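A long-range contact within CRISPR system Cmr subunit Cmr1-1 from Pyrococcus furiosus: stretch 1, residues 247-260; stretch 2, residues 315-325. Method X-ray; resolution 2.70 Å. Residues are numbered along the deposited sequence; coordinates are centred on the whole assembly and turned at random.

Stretch 1, residues 247-260: SYKEYLRRRIKKYQ
Stretch 2, residues 315-325: HIVDWNVLSNF

The apolar centre has two lobes. In one, Ile-316 (chi1 t, chi2 t) points toward the helix formed by residues 247-260 and spans successive turns: its CG2 lies 4.3 Å from Leu-252 CD1 and 4.0 Å from Ile-256 CG1, while its CD1 reaches Arg-255 CG at 3.9 Å. A branched aliphatic chain suits this place because it fills the space beside Leu-252, Arg-255 and Ile-256 at once. In the other lobe, Tyr-251 (chi1 t, chi2 71°) lays a ring face against Phe-325 (chi1 t, chi2 70°). The Phe-325 edge meets that face, with centroids 5.2 Å apart and planes at 69°, and Phe-325 CB sits over the same ring, 3.8 Å from its centroid. Val-321 CG2 packs 3.8 Å from Tyr-248 CE1. Farther along the helix, Trp-319 (chi1 m) turns its edge to the face of Tyr-259 (chi1 m), planes at 81°.

Residues 315-325 cross the flank of this continuous helix as an irregular strip: helical phi/psi at 316-318, extended values at 319-321 and a 3-10 turn at 323-325. The CA atoms of Tyr-251 and Phe-325 lie 6.5 Å apart, those of Leu-252 and Val-317 7.3 Å, and those of Ile-256 and Ile-316 7.2 Å. Together the stretches bury 760 Å².

Polar tips finish what these side chains begin. Tyr-251 OH donates to Asn-324 OD1 at 2.9 Å and accepts from Leu-322 N at 3.3 Å, so one buried hydroxyl ties side chain and backbone of the turn. Arg-255 (chi1 t, chi2 t, chi3 -131°) extends its guanidinium to Asn-320 O: NH2 donates at 2.7 Å, NH1 weakly at 3.1 Å. Trp-319 CB lies over one guanidinium face, while the guanidinium edge meets the Asn-320 carbonyl; NE and NH2 are also hydrogen-bonded elsewhere in the structure.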

ATOM      1  N   SER A 247       5.134   4.101  17.761  1.00 70.73           N
ATOM      2  CA  SER A 247       3.729   4.477  17.702  1.00 66.75           C
ATOM      3  C   SER A 247       2.824   3.253  17.766  1.00 72.19           C
ATOM      4  O   SER A 247       1.837   3.237  18.505  1.00 75.11           O
ATOM      5  CB  SER A 247       3.437   5.268  16.429  1.00 65.34           C
ATOM      6  OG  SER A 247       4.145   6.493  16.415  1.00 67.60           O
ATOM      7  N   TYR A 248       3.172   2.227  16.994  1.00 66.53           N
ATOM      8  CA  TYR A 248       2.352   1.024  16.915  1.00 66.13           C
ATOM      9  C   TYR A 248       2.389   0.220  18.213  1.00 68.55           C
ATOM     10  O   TYR A 248       1.429  -0.473  18.547  1.00 72.58           O
ATOM     11  CB  TYR A 248       2.792   0.141  15.744  1.00 64.75           C
ATOM     12  CG  TYR A 248       2.098  -1.199  15.723  1.00 65.65           C
ATOM     13  CD1 TYR A 248       0.781  -1.315  15.294  1.00 64.13           C
ATOM     14  CD2 TYR A 248       2.750  -2.346  16.155  1.00 70.27           C
ATOM     15  CE1 TYR A 248       0.136  -2.538  15.285  1.00 64.30           C
ATOM     16  CE2 TYR A 248       2.116  -3.572  16.151  1.00 80.06           C
ATOM     17  CZ  TYR A 248       0.810  -3.665  15.714  1.00 76.48           C
ATOM     18  OH  TYR A 248       0.185  -4.894  15.713  1.00 83.20           O
ATOM     19  N   LYS A 249       3.495   0.308  18.943  1.00 71.39           N
ATOM     20  CA  LYS A 249       3.619  -0.412  20.203  1.00 69.53           C
ATOM     21  C   LYS A 249       2.629   0.137  21.225  1.00 74.39           C
ATOM     22  O   LYS A 249       1.999  -0.619  21.963  1.00 71.17           O
ATOM     23  CB  LYS A 249       5.046  -0.317  20.739  1.00 73.50           C
ATOM     24  CG  LYS A 249       5.297  -1.110  22.011  1.00 71.28           C
ATOM     25  CD  LYS A 249       6.635  -0.733  22.625  1.00 72.83           C
ATOM     26  CE  LYS A 249       6.850  -1.406  23.972  1.00 78.50           C
ATOM     27  NZ  LYS A 249       8.046  -0.858  24.687  1.00 79.43           N
ATOM     28  N   GLU A 250       2.490   1.461  21.252  1.00 73.19           N
ATOM     29  CA  GLU A 250       1.577   2.113  22.180  1.00 71.60           C
ATOM     30  C   GLU A 250       0.134   1.946  21.724  1.00 69.64           C
ATOM     31  O   GLU A 250      -0.769   1.755  22.543  1.00 72.36           O
ATOM     32  CB  GLU A 250       1.926   3.597  22.325  1.00 72.92           C
ATOM     33  CG  GLU A 250       0.980   4.397  23.223  1.00 74.22           C
ATOM     34  CD  GLU A 250       0.975   3.943  24.684  1.00 83.25           C
ATOM     35  OE1 GLU A 250       1.794   3.078  25.072  1.00 82.82           O
ATOM     36  OE2 GLU A 250       0.138   4.465  25.456  1.00 81.59           O
ATOM     37  N   TYR A 251      -0.068   2.018  20.412  1.00 68.45           N
ATOM     38  CA  TYR A 251      -1.371   1.775  19.798  1.00 68.05           C
ATOM     39  C   TYR A 251      -1.882   0.386  20.159  1.00 70.32           C
ATOM     40  O   TYR A 251      -3.027   0.219  20.571  1.00 75.02           O
ATOM     41  CB  TYR A 251      -1.262   1.934  18.284  1.00 67.95           C
ATOM     42  CG  TYR A 251      -2.519   1.647  17.490  1.00 78.07           C
ATOM     43  CD1 TYR A 251      -3.610   2.503  17.536  1.00 73.94           C
ATOM     44  CD2 TYR A 251      -2.594   0.538  16.655  1.00 83.91           C
ATOM     45  CE1 TYR A 251      -4.749   2.253  16.790  1.00 67.17           C
ATOM     46  CE2 TYR A 251      -3.727   0.282  15.906  1.00 71.81           C
ATOM     47  CZ  TYR A 251      -4.798   1.141  15.979  1.00 69.42           C
ATOM     48  OH  TYR A 251      -5.921   0.884  15.229  1.00 74.14           O
ATOM     49  N   LEU A 252      -1.009  -0.604  20.019  1.00 71.90           N
ATOM     50  CA  LEU A 252      -1.341  -1.985  20.346  1.00 71.83           C
ATOM     51  C   LEU A 252      -1.549  -2.176  21.846  1.00 76.05           C
ATOM     52  O   LEU A 252      -2.395  -2.964  22.263  1.00 80.38           O
ATOM     53  CB  LEU A 252      -0.240  -2.922  19.843  1.00 69.62           C
ATOM     54  CG  LEU A 252      -0.355  -4.414  20.153  1.00 66.92           C
ATOM     55  CD1 LEU A 252      -1.555  -5.021  19.444  1.00 64.50           C
ATOM     56  CD2 LEU A 252       0.930  -5.125  19.762  1.00 66.49           C
ATOM     57  N   ARG A 253      -0.778  -1.457  22.656  1.00 73.63           N
ATOM     58  CA  ARG A 253      -0.886  -1.586  24.107  1.00 70.56           C
ATOM     59  C   ARG A 253      -2.280  -1.191  24.594  1.00 72.44           C
ATOM     60  O   ARG A 253      -2.908  -1.918  25.363  1.00 72.41           O
ATOM     61  CB  ARG A 253       0.176  -0.738  24.805  1.00 70.88           C
ATOM     62  CG  ARG A 253       0.318  -1.044  26.286  1.00 73.97           C
ATOM     63  CD  ARG A 253       1.243  -0.064  26.988  1.00 77.37           C
ATOM     64  NE  ARG A 253       0.722   1.300  26.972  1.00 89.96           N
ATOM     65  CZ  ARG A 253      -0.250   1.736  27.767  1.00 92.20           C
ATOM     66  NH1 ARG A 253      -0.818   0.911  28.636  1.00 81.89           N
ATOM     67  NH2 ARG A 253      -0.661   2.997  27.690  1.00 89.94           N
ATOM     68  N   ARG A 254      -2.763  -0.044  24.127  1.00 78.31           N
ATOM     69  CA  ARG A 254      -4.091   0.433  24.498  1.00 81.70           C
ATOM     70  C   ARG A 254      -5.185  -0.418  23.856  1.00 79.74           C
ATOM     71  O   ARG A 254      -6.271  -0.582  24.414  1.00 77.89           O
ATOM     72  CB  ARG A 254      -4.263   1.898  24.099  1.00 71.62           C
ATOM     73  CG  ARG A 254      -3.275   2.823  24.760  1.00 73.35           C
ATOM     74  CD  ARG A 254      -3.622   4.267  24.490  1.00 74.61           C
ATOM     75  NE  ARG A 254      -2.570   5.163  24.957  1.00 79.29           N
ATOM     76  CZ  ARG A 254      -2.598   6.484  24.827  1.00 81.74           C
ATOM     77  NH1 ARG A 254      -3.632   7.076  24.243  1.00 87.34           N
ATOM     78  NH2 ARG A 254      -1.588   7.213  25.283  1.00 78.83           N
ATOM     79  N   ARG A 255      -4.888  -0.950  22.678  1.00 68.65           N
ATOM     80  CA  ARG A 255      -5.825  -1.791  21.951  1.00 68.84           C
ATOM     81  C   ARG A 255      -6.139  -3.057  22.740  1.00 71.28           C
ATOM     82  O   ARG A 255      -7.301  -3.429  22.898  1.00 73.73           O
ATOM     83  CB  ARG A 255      -5.254  -2.142  20.579  1.00 68.66           C
ATOM     84  CG  ARG A 255      -6.233  -2.807  19.651  1.00 71.36           C
ATOM     85  CD  ARG A 255      -5.590  -3.063  18.307  1.00 68.82           C
ATOM     86  NE  ARG A 255      -6.441  -2.605  17.218  1.00 68.72           N
ATOM     87  CZ  ARG A 255      -6.112  -2.684  15.938  1.00 70.08           C
ATOM     88  NH1 ARG A 255      -4.944  -3.207  15.586  1.00 78.62           N
ATOM     89  NH2 ARG A 255      -6.949  -2.241  15.011  1.00 75.94           N
ATOM     90  N   ILE A 256      -5.088  -3.705  23.237  1.00 77.76           N
ATOM     91  CA  ILE A 256      -5.216  -4.900  24.064  1.00 74.86           C
ATOM     92  C   ILE A 256      -6.085  -4.635  25.295  1.00 80.31           C
ATOM     93  O   ILE A 256      -7.018  -5.384  25.578  1.00 81.92           O
ATOM     94  CB  ILE A 256      -3.832  -5.417  24.515  1.00 70.81           C
ATOM     95  CG1 ILE A 256      -3.013  -5.866  23.303  1.00 71.06           C
ATOM     96  CG2 ILE A 256      -3.981  -6.562  25.495  1.00 62.88           C
ATOM     97  CD1 ILE A 256      -1.554  -6.099  23.610  1.00 63.36           C
ATOM     98  N   LYS A 257      -5.780  -3.562  26.018  1.00 74.15           N
ATOM     99  CA  LYS A 257      -6.546  -3.204  27.202  1.00 77.83           C
ATOM    100  C   LYS A 257      -8.004  -2.916  26.850  1.00 75.84           C
ATOM    101  O   LYS A 257      -8.918  -3.312  27.573  1.00 74.98           O
ATOM    102  CB  LYS A 257      -5.924  -1.992  27.902  1.00 81.38           C
ATOM    103  CG  LYS A 257      -4.659  -2.295  28.689  1.00 88.19           C
ATOM    104  CD  LYS A 257      -4.750  -1.708  30.088  1.00104.90           C
ATOM    105  CE  LYS A 257      -4.517  -0.205  30.090  1.00118.19           C
ATOM    106  NZ  LYS A 257      -3.085   0.120  30.362  1.00126.54           N
ATOM    107  N   LYS A 258      -8.210  -2.240  25.725  1.00 75.37           N
ATOM    108  CA  LYS A 258      -9.546  -1.837  25.303  1.00 76.21           C
ATOM    109  C   LYS A 258     -10.436  -3.041  25.021  1.00 83.27           C
ATOM    110  O   LYS A 258     -11.591  -3.088  25.447  1.00 76.91           O
ATOM    111  CB  LYS A 258      -9.470  -0.942  24.062  1.00 75.10           C
ATOM    112  CG  LYS A 258     -10.817  -0.433  23.580  1.00 73.03           C
ATOM    113  CD  LYS A 258     -10.667   0.731  22.619  1.00 72.37           C
ATOM    114  CE  LYS A 258     -10.716   0.292  21.171  1.00 71.67           C
ATOM    115  NZ  LYS A 258     -10.752   1.472  20.253  1.00 80.02           N
ATOM    116  N   TYR A 259      -9.895  -4.022  24.312  1.00 80.34           N
ATOM    117  CA  TYR A 259     -10.710  -5.145  23.882  1.00 72.90           C
ATOM    118  C   TYR A 259     -10.825  -6.222  24.942  1.00 75.61           C
ATOM    119  O   TYR A 259     -11.722  -7.062  24.875  1.00 84.15           O
ATOM    120  CB  TYR A 259     -10.167  -5.713  22.574  1.00 77.86           C
ATOM    121  CG  TYR A 259     -10.707  -4.945  21.400  1.00 72.19           C
ATOM    122  CD1 TYR A 259     -12.000  -5.162  20.956  1.00 69.19           C
ATOM    123  CD2 TYR A 259      -9.946  -3.976  20.765  1.00 72.03           C
ATOM    124  CE1 TYR A 259     -12.518  -4.455  19.903  1.00 71.92           C
ATOM    125  CE2 TYR A 259     -10.456  -3.259  19.703  1.00 74.12           C
ATOM    126  CZ  TYR A 259     -11.745  -3.504  19.279  1.00 74.01           C
ATOM    127  OH  TYR A 259     -12.273  -2.803  18.226  1.00 79.34           O
ATOM    128  N   GLN A 260      -9.937  -6.187  25.929  1.00 80.21           N
ATOM    129  CA  GLN A 260     -10.105  -7.030  27.104  1.00 78.73           C
ATOM    130  C   GLN A 260     -11.351  -6.563  27.843  1.00 77.93           C
ATOM    131  O   GLN A 260     -12.144  -7.377  28.312  1.00 76.27           O
ATOM    132  CB  GLN A 260      -8.873  -6.984  28.011  1.00 83.62           C
ATOM    133  CG  GLN A 260      -7.861  -8.088  27.729  1.00 86.71           C
ATOM    134  CD  GLN A 260      -6.488  -7.820  28.341  1.00102.81           C
ATOM    135  OE1 GLN A 260      -6.276  -6.810  29.021  1.00 96.03           O
ATOM    136  NE2 GLN A 260      -5.544  -8.727  28.094  1.00106.72           N
ATOM    137  N   HIS A 315      -4.773 -13.586  16.429  1.00 70.23           N
ATOM    138  CA  HIS A 315      -4.146 -12.833  17.509  1.00 66.20           C
ATOM    139  C   HIS A 315      -4.243 -11.334  17.243  1.00 74.24           C
ATOM    140  O   HIS A 315      -4.156 -10.886  16.097  1.00 64.31           O
ATOM    141  CB  HIS A 315      -2.688 -13.240  17.698  1.00 65.98           C
ATOM    142  CG  HIS A 315      -2.147 -12.898  19.048  1.00 71.05           C
ATOM    143  ND1 HIS A 315      -1.695 -11.635  19.376  1.00 69.00           N
ATOM    144  CD2 HIS A 315      -2.007 -13.648  20.168  1.00 68.52           C
ATOM    145  CE1 HIS A 315      -1.292 -11.628  20.632  1.00 70.02           C
ATOM    146  NE2 HIS A 315      -1.469 -12.836  21.137  1.00 69.33           N
ATOM    147  N   ILE A 316      -4.422 -10.568  18.316  1.00 71.84           N
ATOM    148  CA  ILE A 316      -4.647  -9.128  18.214  1.00 75.86           C
ATOM    149  C   ILE A 316      -3.456  -8.408  17.572  1.00 74.96           C
ATOM    150  O   ILE A 316      -3.595  -7.304  17.041  1.00 72.10           O
ATOM    151  CB  ILE A 316      -4.946  -8.514  19.603  1.00 66.99           C
ATOM    152  CG1 ILE A 316      -5.429  -7.064  19.464  1.00 60.73           C
ATOM    153  CG2 ILE A 316      -3.735  -8.624  20.509  1.00 65.49           C
ATOM    154  CD1 ILE A 316      -6.384  -6.626  20.553  1.00 60.27           C
ATOM    155  N   VAL A 317      -2.293  -9.051  17.595  1.00 73.95           N
ATOM    156  CA  VAL A 317      -1.110  -8.494  16.951  1.00 70.34           C
ATOM    157  C   VAL A 317      -1.267  -8.515  15.428  1.00 66.98           C
ATOM    158  O   VAL A 317      -0.603  -7.764  14.717  1.00 67.65           O
ATOM    159  CB  VAL A 317       0.173  -9.259  17.364  1.00 71.88           C
ATOM    160  CG1 VAL A 317       0.240 -10.622  16.690  1.00 66.60           C
ATOM    161  CG2 VAL A 317       1.409  -8.437  17.039  1.00 73.79           C
ATOM    162  N   ASP A 318      -2.163  -9.368  14.936  1.00 70.01           N
ATOM    163  CA  ASP A 318      -2.377  -9.510  13.499  1.00 70.62           C
ATOM    164  C   ASP A 318      -3.559  -8.676  13.014  1.00 68.79           C
ATOM    165  O   ASP A 318      -3.820  -8.599  11.812  1.00 71.21           O
ATOM    166  CB  ASP A 318      -2.597 -10.979  13.129  1.00 73.28           C
ATOM    167  CG  ASP A 318      -1.327 -11.811  13.237  1.00 81.36           C
ATOM    168  OD1 ASP A 318      -0.225 -11.269  12.991  1.00 84.66           O
ATOM    169  OD2 ASP A 318      -1.434 -13.016  13.562  1.00 83.61           O
ATOM    170  N   TRP A 319      -4.276  -8.058  13.948  1.00 68.16           N
ATOM    171  CA  TRP A 319      -5.415  -7.218  13.595  1.00 61.31           C
ATOM    172  C   TRP A 319      -4.963  -6.039  12.736  1.00 62.07           C
ATOM    173  O   TRP A 319      -3.908  -5.457  12.982  1.00 74.02           O
ATOM    174  CB  TRP A 319      -6.131  -6.723  14.855  1.00 61.82           C
ATOM    175  CG  TRP A 319      -6.924  -7.791  15.561  1.00 69.24           C
ATOM    176  CD1 TRP A 319      -6.852  -9.144  15.354  1.00 72.08           C
ATOM    177  CD2 TRP A 319      -7.913  -7.598  16.581  1.00 68.71           C
ATOM    178  NE1 TRP A 319      -7.727  -9.798  16.186  1.00 64.26           N
ATOM    179  CE2 TRP A 319      -8.394  -8.873  16.946  1.00 67.99           C
ATOM    180  CE3 TRP A 319      -8.437  -6.471  17.225  1.00 74.51           C
ATOM    181  CZ2 TRP A 319      -9.378  -9.049  17.919  1.00 63.30           C
ATOM    182  CZ3 TRP A 319      -9.418  -6.648  18.185  1.00 59.95           C
ATOM    183  CH2 TRP A 319      -9.873  -7.926  18.526  1.00 62.11           C
ATOM    184  N   ASN A 320      -5.752  -5.702  11.720  1.00 67.32           N
ATOM    185  CA  ASN A 320      -5.466  -4.548  10.872  1.00 57.79           C
ATOM    186  C   ASN A 320      -5.266  -3.261  11.661  1.00 64.86           C
ATOM    187  O   ASN A 320      -5.916  -3.040  12.686  1.00 64.30           O
ATOM    188  CB  ASN A 320      -6.592  -4.331   9.862  1.00 56.93           C
ATOM    189  CG  ASN A 320      -6.632  -5.394   8.794  1.00 61.75           C
ATOM    190  OD1 ASN A 320      -5.651  -6.100   8.569  1.00 71.61           O
ATOM    191  ND2 ASN A 320      -7.765  -5.504   8.112  1.00 66.03           N
ATOM    192  N   VAL A 321      -4.373  -2.407  11.171  1.00 64.48           N
ATOM    193  CA  VAL A 321      -4.197  -1.077  11.739  1.00 62.72           C
ATOM    194  C   VAL A 321      -5.225  -0.123  11.128  1.00 66.53           C
ATOM    195  O   VAL A 321      -5.325  -0.014   9.907  1.00 70.81           O
ATOM    196  CB  VAL A 321      -2.774  -0.545  11.501  1.00 62.52           C
ATOM    197  CG1 VAL A 321      -2.644   0.879  12.005  1.00 60.71           C
ATOM    198  CG2 VAL A 321      -1.756  -1.451  12.182  1.00 64.48           C
ATOM    199  N   LEU A 322      -5.997   0.551  11.975  1.00 63.40           N
ATOM    200  CA  LEU A 322      -7.083   1.401  11.496  1.00 63.63           C
ATOM    201  C   LEU A 322      -6.746   2.876  11.615  1.00 68.11           C
ATOM    202  O   LEU A 322      -5.689   3.245  12.125  1.00 73.49           O
ATOM    203  CB  LEU A 322      -8.371   1.107  12.260  1.00 73.57           C
ATOM    204  CG  LEU A 322      -8.870  -0.338  12.227  1.00 71.93           C
ATOM    205  CD1 LEU A 322     -10.219  -0.417  12.918  1.00 65.91           C
ATOM    206  CD2 LEU A 322      -8.950  -0.861  10.790  1.00 63.36           C
ATOM    207  N   SER A 323      -7.659   3.722  11.154  1.00 68.27           N
ATOM    208  CA  SER A 323      -7.378   5.143  11.012  1.00 67.27           C
ATOM    209  C   SER A 323      -7.207   5.871  12.340  1.00 69.65           C
ATOM    210  O   SER A 323      -6.670   6.972  12.374  1.00 75.08           O
ATOM    211  CB  SER A 323      -8.487   5.809  10.213  1.00 66.85           C
ATOM    212  OG  SER A 323      -9.710   5.717  10.917  1.00 89.01           O
ATOM    213  N   ASN A 324      -7.649   5.268  13.438  1.00 67.84           N
ATOM    214  CA  ASN A 324      -7.464   5.900  14.742  1.00 67.60           C
ATOM    215  C   ASN A 324      -6.015   5.799  15.226  1.00 81.92           C
ATOM    216  O   ASN A 324      -5.682   6.247  16.325  1.00 93.16           O
ATOM    217  CB  ASN A 324      -8.414   5.295  15.776  1.00 68.18           C
ATOM    218  CG  ASN A 324      -8.235   3.802  15.935  1.00 67.85           C
ATOM    219  OD1 ASN A 324      -7.708   3.126  15.059  1.00 77.73           O
ATOM    220  ND2 ASN A 324      -8.689   3.278  17.058  1.00 71.30           N
ATOM    221  N   PHE A 325      -5.163   5.206  14.395  1.00 75.77           N
ATOM    222  CA  PHE A 325      -3.741   5.071  14.680  1.00 67.84           C
ATOM    223  C   PHE A 325      -2.987   6.371  14.392  1.00 80.46           C
ATOM    224  O   PHE A 325      -1.861   6.559  14.851  1.00 84.55           O
ATOM    225  CB  PHE A 325      -3.161   3.910  13.864  1.00 63.76           C
ATOM    226  CG  PHE A 325      -1.658   3.887  13.792  1.00 68.10           C
ATOM    227  CD1 PHE A 325      -0.896   3.583  14.907  1.00 66.15           C
ATOM    228  CD2 PHE A 325      -1.006   4.148  12.595  1.00 70.52           C
ATOM    229  CE1 PHE A 325       0.489   3.549  14.834  1.00 64.33           C
ATOM    230  CE2 PHE A 325       0.377   4.119  12.517  1.00 63.11           C
ATOM    231  CZ  PHE A 325       1.123   3.815  13.638  1.00 60.27           C
TER